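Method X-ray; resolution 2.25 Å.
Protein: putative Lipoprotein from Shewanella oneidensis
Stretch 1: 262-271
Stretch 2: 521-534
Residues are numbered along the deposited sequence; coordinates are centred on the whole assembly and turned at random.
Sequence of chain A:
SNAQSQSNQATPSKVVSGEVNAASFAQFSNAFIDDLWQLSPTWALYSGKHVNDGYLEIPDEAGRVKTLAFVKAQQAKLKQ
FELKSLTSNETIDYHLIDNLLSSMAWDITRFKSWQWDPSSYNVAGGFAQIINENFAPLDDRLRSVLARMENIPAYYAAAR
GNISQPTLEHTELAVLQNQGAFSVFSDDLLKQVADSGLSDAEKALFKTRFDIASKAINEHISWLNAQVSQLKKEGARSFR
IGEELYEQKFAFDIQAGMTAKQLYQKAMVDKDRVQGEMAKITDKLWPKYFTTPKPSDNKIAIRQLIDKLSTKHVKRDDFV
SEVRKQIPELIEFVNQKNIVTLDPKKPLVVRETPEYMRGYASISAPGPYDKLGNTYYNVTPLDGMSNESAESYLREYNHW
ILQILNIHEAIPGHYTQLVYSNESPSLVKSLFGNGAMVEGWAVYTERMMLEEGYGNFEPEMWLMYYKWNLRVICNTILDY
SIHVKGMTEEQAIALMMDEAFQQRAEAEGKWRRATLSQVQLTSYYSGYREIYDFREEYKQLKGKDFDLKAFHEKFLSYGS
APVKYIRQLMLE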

# COMPACT_ATOMS: atom_id res chain seq x y z
N GLN A 262 6.14 -18.90 -8.74
CA GLN A 262 7.03 -19.39 -7.70
C GLN A 262 6.59 -18.96 -6.31
O GLN A 262 6.63 -19.74 -5.35
CB GLN A 262 8.47 -18.94 -7.96
CG GLN A 262 9.23 -19.75 -8.98
CD GLN A 262 10.58 -19.10 -9.22
OE1 GLN A 262 10.66 -17.98 -9.75
NE2 GLN A 262 11.65 -19.77 -8.80
N LEU A 263 6.19 -17.71 -6.16
CA LEU A 263 5.75 -17.23 -4.84
C LEU A 263 4.48 -18.01 -4.36
O LEU A 263 4.34 -18.34 -3.19
CB LEU A 263 5.42 -15.76 -4.88
CG LEU A 263 5.12 -15.11 -3.51
CD1 LEU A 263 6.37 -14.98 -2.65
CD2 LEU A 263 4.45 -13.78 -3.71
N TYR A 264 3.55 -18.21 -5.28
CA TYR A 264 2.32 -18.96 -5.00
C TYR A 264 2.67 -20.36 -4.49
O TYR A 264 2.13 -20.80 -3.50
CB TYR A 264 1.47 -19.09 -6.26
CG TYR A 264 0.34 -20.10 -6.16
CD1 TYR A 264 -0.85 -19.77 -5.54
CD2 TYR A 264 0.45 -21.38 -6.73
CE1 TYR A 264 -1.88 -20.68 -5.47
CE2 TYR A 264 -0.56 -22.29 -6.67
CZ TYR A 264 -1.74 -21.93 -6.03
OH TYR A 264 -2.77 -22.81 -5.95
N GLN A 265 3.57 -21.04 -5.18
CA GLN A 265 3.96 -22.39 -4.76
C GLN A 265 4.58 -22.37 -3.35
O GLN A 265 4.24 -23.21 -2.52
CB GLN A 265 4.89 -23.06 -5.79
CG GLN A 265 4.18 -23.25 -7.15
CD GLN A 265 5.10 -23.76 -8.28
OE1 GLN A 265 6.32 -23.46 -8.32
NE2 GLN A 265 4.53 -24.54 -9.18
N LYS A 266 5.42 -21.38 -3.07
CA LYS A 266 5.93 -21.22 -1.72
C LYS A 266 4.80 -20.93 -0.71
O LYS A 266 4.85 -21.39 0.44
CB LYS A 266 6.99 -20.12 -1.64
CG LYS A 266 8.37 -20.46 -2.20
CD LYS A 266 9.23 -19.18 -2.23
CE LYS A 266 10.47 -19.30 -3.12
NZ LYS A 266 11.47 -20.10 -2.38
N ALA A 267 3.82 -20.13 -1.12
CA ALA A 267 2.72 -19.74 -0.20
C ALA A 267 1.88 -20.98 0.17
O ALA A 267 1.51 -21.17 1.33
CB ALA A 267 1.85 -18.63 -0.81
N MSE A 268 1.68 -21.85 -0.81
CA MSE A 268 0.93 -23.12 -0.58
C MSE A 268 1.64 -24.01 0.41
O MSE A 268 0.99 -24.57 1.28
CB MSE A 268 0.70 -23.88 -1.89
CG MSE A 268 -0.32 -23.22 -2.84
SE MSE A 268 -2.19 -23.18 -2.22
CE MSE A 268 -2.66 -25.04 -2.74
N VAL A 269 2.95 -24.16 0.30
CA VAL A 269 3.73 -24.93 1.27
C VAL A 269 3.73 -24.25 2.66
O VAL A 269 3.50 -24.90 3.68
CB VAL A 269 5.17 -25.22 0.74
CG1 VAL A 269 6.07 -25.80 1.84
CG2 VAL A 269 5.12 -26.17 -0.49
N ASP A 270 3.93 -22.95 2.72
CA ASP A 270 3.94 -22.28 4.02
C ASP A 270 2.59 -22.43 4.75
O ASP A 270 2.56 -22.63 5.95
CB ASP A 270 4.32 -20.79 3.92
CG ASP A 270 5.81 -20.53 4.06
OD1 ASP A 270 6.58 -21.32 4.69
OD2 ASP A 270 6.23 -19.47 3.53
N LYS A 271 1.50 -22.33 4.01
CA LYS A 271 0.16 -22.50 4.59
C LYS A 271 0.08 -23.82 5.32
O LYS A 271 -0.29 -23.86 6.47
CB LYS A 271 -0.95 -22.39 3.53
CG LYS A 271 -2.36 -22.60 4.08
CD LYS A 271 -3.43 -22.59 3.00
CE LYS A 271 -3.44 -23.84 2.12
NZ LYS A 271 -4.06 -25.07 2.69
N LEU A 521 -1.76 -7.28 -3.30
CA LEU A 521 -2.03 -8.19 -2.16
C LEU A 521 -0.89 -9.15 -1.92
O LEU A 521 -0.74 -9.59 -0.79
CB LEU A 521 -3.34 -8.97 -2.33
CG LEU A 521 -4.56 -8.22 -1.78
CD1 LEU A 521 -5.85 -8.86 -2.30
CD2 LEU A 521 -4.51 -8.18 -0.25
N THR A 522 -0.11 -9.48 -2.94
CA THR A 522 1.07 -10.35 -2.74
C THR A 522 2.28 -9.65 -2.08
O THR A 522 3.23 -10.31 -1.67
CB THR A 522 1.56 -10.97 -4.07
OG1 THR A 522 2.17 -9.94 -4.87
CG2 THR A 522 0.40 -11.61 -4.86
N SER A 523 2.25 -8.32 -1.94
CA SER A 523 3.45 -7.56 -1.61
C SER A 523 3.99 -7.95 -0.25
O SER A 523 5.22 -8.07 -0.05
CB SER A 523 3.21 -6.04 -1.75
OG SER A 523 2.22 -5.54 -0.88
N TYR A 524 3.07 -8.22 0.67
CA TYR A 524 3.43 -8.51 2.06
C TYR A 524 4.25 -9.78 2.15
O TYR A 524 5.35 -9.79 2.74
CB TYR A 524 2.20 -8.62 2.94
CG TYR A 524 1.25 -7.48 2.73
CD1 TYR A 524 0.27 -7.55 1.73
CD2 TYR A 524 1.30 -6.34 3.53
CE1 TYR A 524 -0.59 -6.51 1.50
CE2 TYR A 524 0.44 -5.28 3.31
CZ TYR A 524 -0.51 -5.38 2.31
OH TYR A 524 -1.38 -4.37 2.06
N TYR A 525 3.74 -10.84 1.55
CA TYR A 525 4.40 -12.13 1.66
C TYR A 525 5.67 -12.17 0.80
O TYR A 525 6.65 -12.79 1.17
CB TYR A 525 3.45 -13.23 1.21
CG TYR A 525 4.02 -14.60 1.29
CD1 TYR A 525 4.34 -15.17 2.51
CD2 TYR A 525 4.21 -15.35 0.15
CE1 TYR A 525 4.87 -16.44 2.59
CE2 TYR A 525 4.69 -16.64 0.21
CZ TYR A 525 5.01 -17.17 1.43
OH TYR A 525 5.56 -18.42 1.45
N SER A 526 5.61 -11.56 -0.37
CA SER A 526 6.75 -11.56 -1.27
C SER A 526 7.99 -10.93 -0.62
O SER A 526 9.03 -11.56 -0.57
CB SER A 526 6.40 -10.83 -2.53
OG SER A 526 7.56 -10.72 -3.32
N GLY A 527 7.84 -9.77 -0.03
CA GLY A 527 8.99 -9.15 0.65
C GLY A 527 9.45 -9.92 1.88
O GLY A 527 10.65 -10.12 2.08
N TYR A 528 8.49 -10.38 2.69
CA TYR A 528 8.81 -11.24 3.82
C TYR A 528 9.63 -12.48 3.42
O TYR A 528 10.66 -12.80 4.04
CB TYR A 528 7.52 -11.65 4.51
CG TYR A 528 7.63 -12.85 5.41
CD1 TYR A 528 8.44 -12.82 6.55
CD2 TYR A 528 6.90 -14.00 5.16
CE1 TYR A 528 8.51 -13.91 7.41
CE2 TYR A 528 6.98 -15.09 5.99
CZ TYR A 528 7.79 -15.05 7.11
OH TYR A 528 7.85 -16.15 7.91
N ARG A 529 9.19 -13.17 2.39
CA ARG A 529 9.82 -14.43 1.99
C ARG A 529 11.22 -14.14 1.47
O ARG A 529 12.16 -14.84 1.83
CB ARG A 529 8.98 -15.15 0.91
CG ARG A 529 9.17 -16.67 0.82
CD ARG A 529 8.85 -17.43 2.12
NE ARG A 529 10.05 -17.94 2.78
CZ ARG A 529 10.09 -18.55 3.97
NH1 ARG A 529 8.99 -18.79 4.69
NH2 ARG A 529 11.27 -18.94 4.45
N GLU A 530 11.36 -13.10 0.64
CA GLU A 530 12.70 -12.77 0.11
C GLU A 530 13.67 -12.35 1.21
O GLU A 530 14.82 -12.71 1.15
CB GLU A 530 12.67 -11.70 -0.99
CG GLU A 530 12.24 -12.19 -2.36
CD GLU A 530 12.51 -11.15 -3.45
OE1 GLU A 530 11.74 -10.18 -3.55
OE2 GLU A 530 13.51 -11.27 -4.18
N ILE A 531 13.22 -11.58 2.18
CA ILE A 531 14.07 -11.11 3.29
C ILE A 531 14.52 -12.28 4.20
O ILE A 531 15.73 -12.43 4.49
CB ILE A 531 13.39 -10.00 4.13
CG1 ILE A 531 13.20 -8.74 3.30
CG2 ILE A 531 14.22 -9.66 5.37
CD1 ILE A 531 12.32 -7.68 3.96
N TYR A 532 13.57 -13.11 4.61
CA TYR A 532 13.88 -14.28 5.43
C TYR A 532 14.80 -15.25 4.69
O TYR A 532 15.80 -15.68 5.25
CB TYR A 532 12.61 -15.03 5.88
CG TYR A 532 12.84 -15.95 7.05
CD1 TYR A 532 13.29 -17.26 6.86
CD2 TYR A 532 12.62 -15.52 8.37
CE1 TYR A 532 13.50 -18.12 7.95
CE2 TYR A 532 12.86 -16.35 9.48
CZ TYR A 532 13.32 -17.65 9.27
OH TYR A 532 13.54 -18.49 10.36
N ASP A 533 14.48 -15.59 3.45
CA ASP A 533 15.36 -16.48 2.66
C ASP A 533 16.74 -15.83 2.43
O ASP A 533 17.74 -16.49 2.57
CB ASP A 533 14.76 -16.86 1.31
CG ASP A 533 13.47 -17.69 1.45
OD1 ASP A 533 13.23 -18.29 2.55
OD2 ASP A 533 12.70 -17.73 0.42
N PHE A 534 16.80 -14.55 2.11
CA PHE A 534 18.11 -13.90 2.03
C PHE A 534 18.86 -13.97 3.36
O PHE A 534 20.04 -14.22 3.37
CB PHE A 534 18.00 -12.44 1.58
CG PHE A 534 19.32 -11.69 1.61
CD1 PHE A 534 20.48 -12.27 1.08
CD2 PHE A 534 19.39 -10.42 2.13
CE1 PHE A 534 21.68 -11.59 1.10
CE2 PHE A 534 20.57 -9.73 2.14
CZ PHE A 534 21.73 -10.31 1.66

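The contact between the two helical segments is organised around the carboxylate of Asp-270, whose OD2 accepts two hydrogen bonds from the other stretch. The hydroxyl of Tyr-525 donates the first, with OH only 2.4 Å from OD2 of Asp-270. This is a very short distance for a neutral donor and a carboxylate, although at 2.25 Å resolution its exact value should be read with some caution. The carboxylate oxygen lies at the edge of the tyrosine ring, near its plane, where a phenol hydroxyl can address it directly. The second bond comes from Arg-529, whose NH1 lies 3.1 Å from the same OD2 of Asp-270 and forms a salt bridge with it. Its N-H...acceptor angle of 139° is some way from linear, so charge attraction probably contributes alongside the directional hydrogen bond.

Arg-529 is held from a second direction by its own helix. NH2 of Arg-529 donates to OD1 of Asp-533 at 2.8 Å with a favourable angle of 161°, and NE of Arg-529 reaches the same atom at 3.2 Å with a more bent angle of 140°. One turn of helix separates the two residues, which suits a pairing of this kind. The guanidinium thus bridges two acidic residues, one on each helix. Asp-533 in turn faces the first helix, where OD2 makes a long salt bridge to NZ of Lys-266 at 3.9 Å. At that distance the interaction is best regarded as electrostatic. The polar network therefore runs from Tyr-525 through Asp-270, Arg-529 and Asp-533 to Lys-266.

Beneath these charges, Tyr-525 is the main packing element of the second helix. Its side chain, with chi1 in the t well, points toward the first helix and sits as a knob among Leu-263, Lys-266, Ala-267 and Asp-270, residues spaced along two turns. The ring is lined by CD1 of Leu-263, 3.6 Å from CD2 of Tyr-525, and by CB of Ala-267, 3.6 Å from CE2 of Tyr-525. The small methyl of Ala-267 thus packs directly against the ring, whose hydroxyl extends past it to Asp-270. That hydroxyl also passes close to the backbone, with OH of Tyr-525 3.2 Å from O of Lys-266.

Leu-263 extends the apolar contact along the second segment. Its CA-to-CB bond points sideways, but the end of the side chain comes nearer: CD1 of Leu-263 lies 3.7 Å from CA of Ser-526, and CD2 of Leu-263 is 4.0 Å from CB of Thr-522. Further out, the aliphatic part of Lys-266 lies against that of Arg-529, with CD of Lys-266 4.0 Å from CG of Arg-529, so both long side chains contribute packing as well as charge.

The helices cross nearly at right angles, at 83°, with their axes 10.7 Å apart at closest approach. Such a crossing confines the contact to a compact patch, and the buried surface is correspondingly modest, 400 Å² summed over both sides.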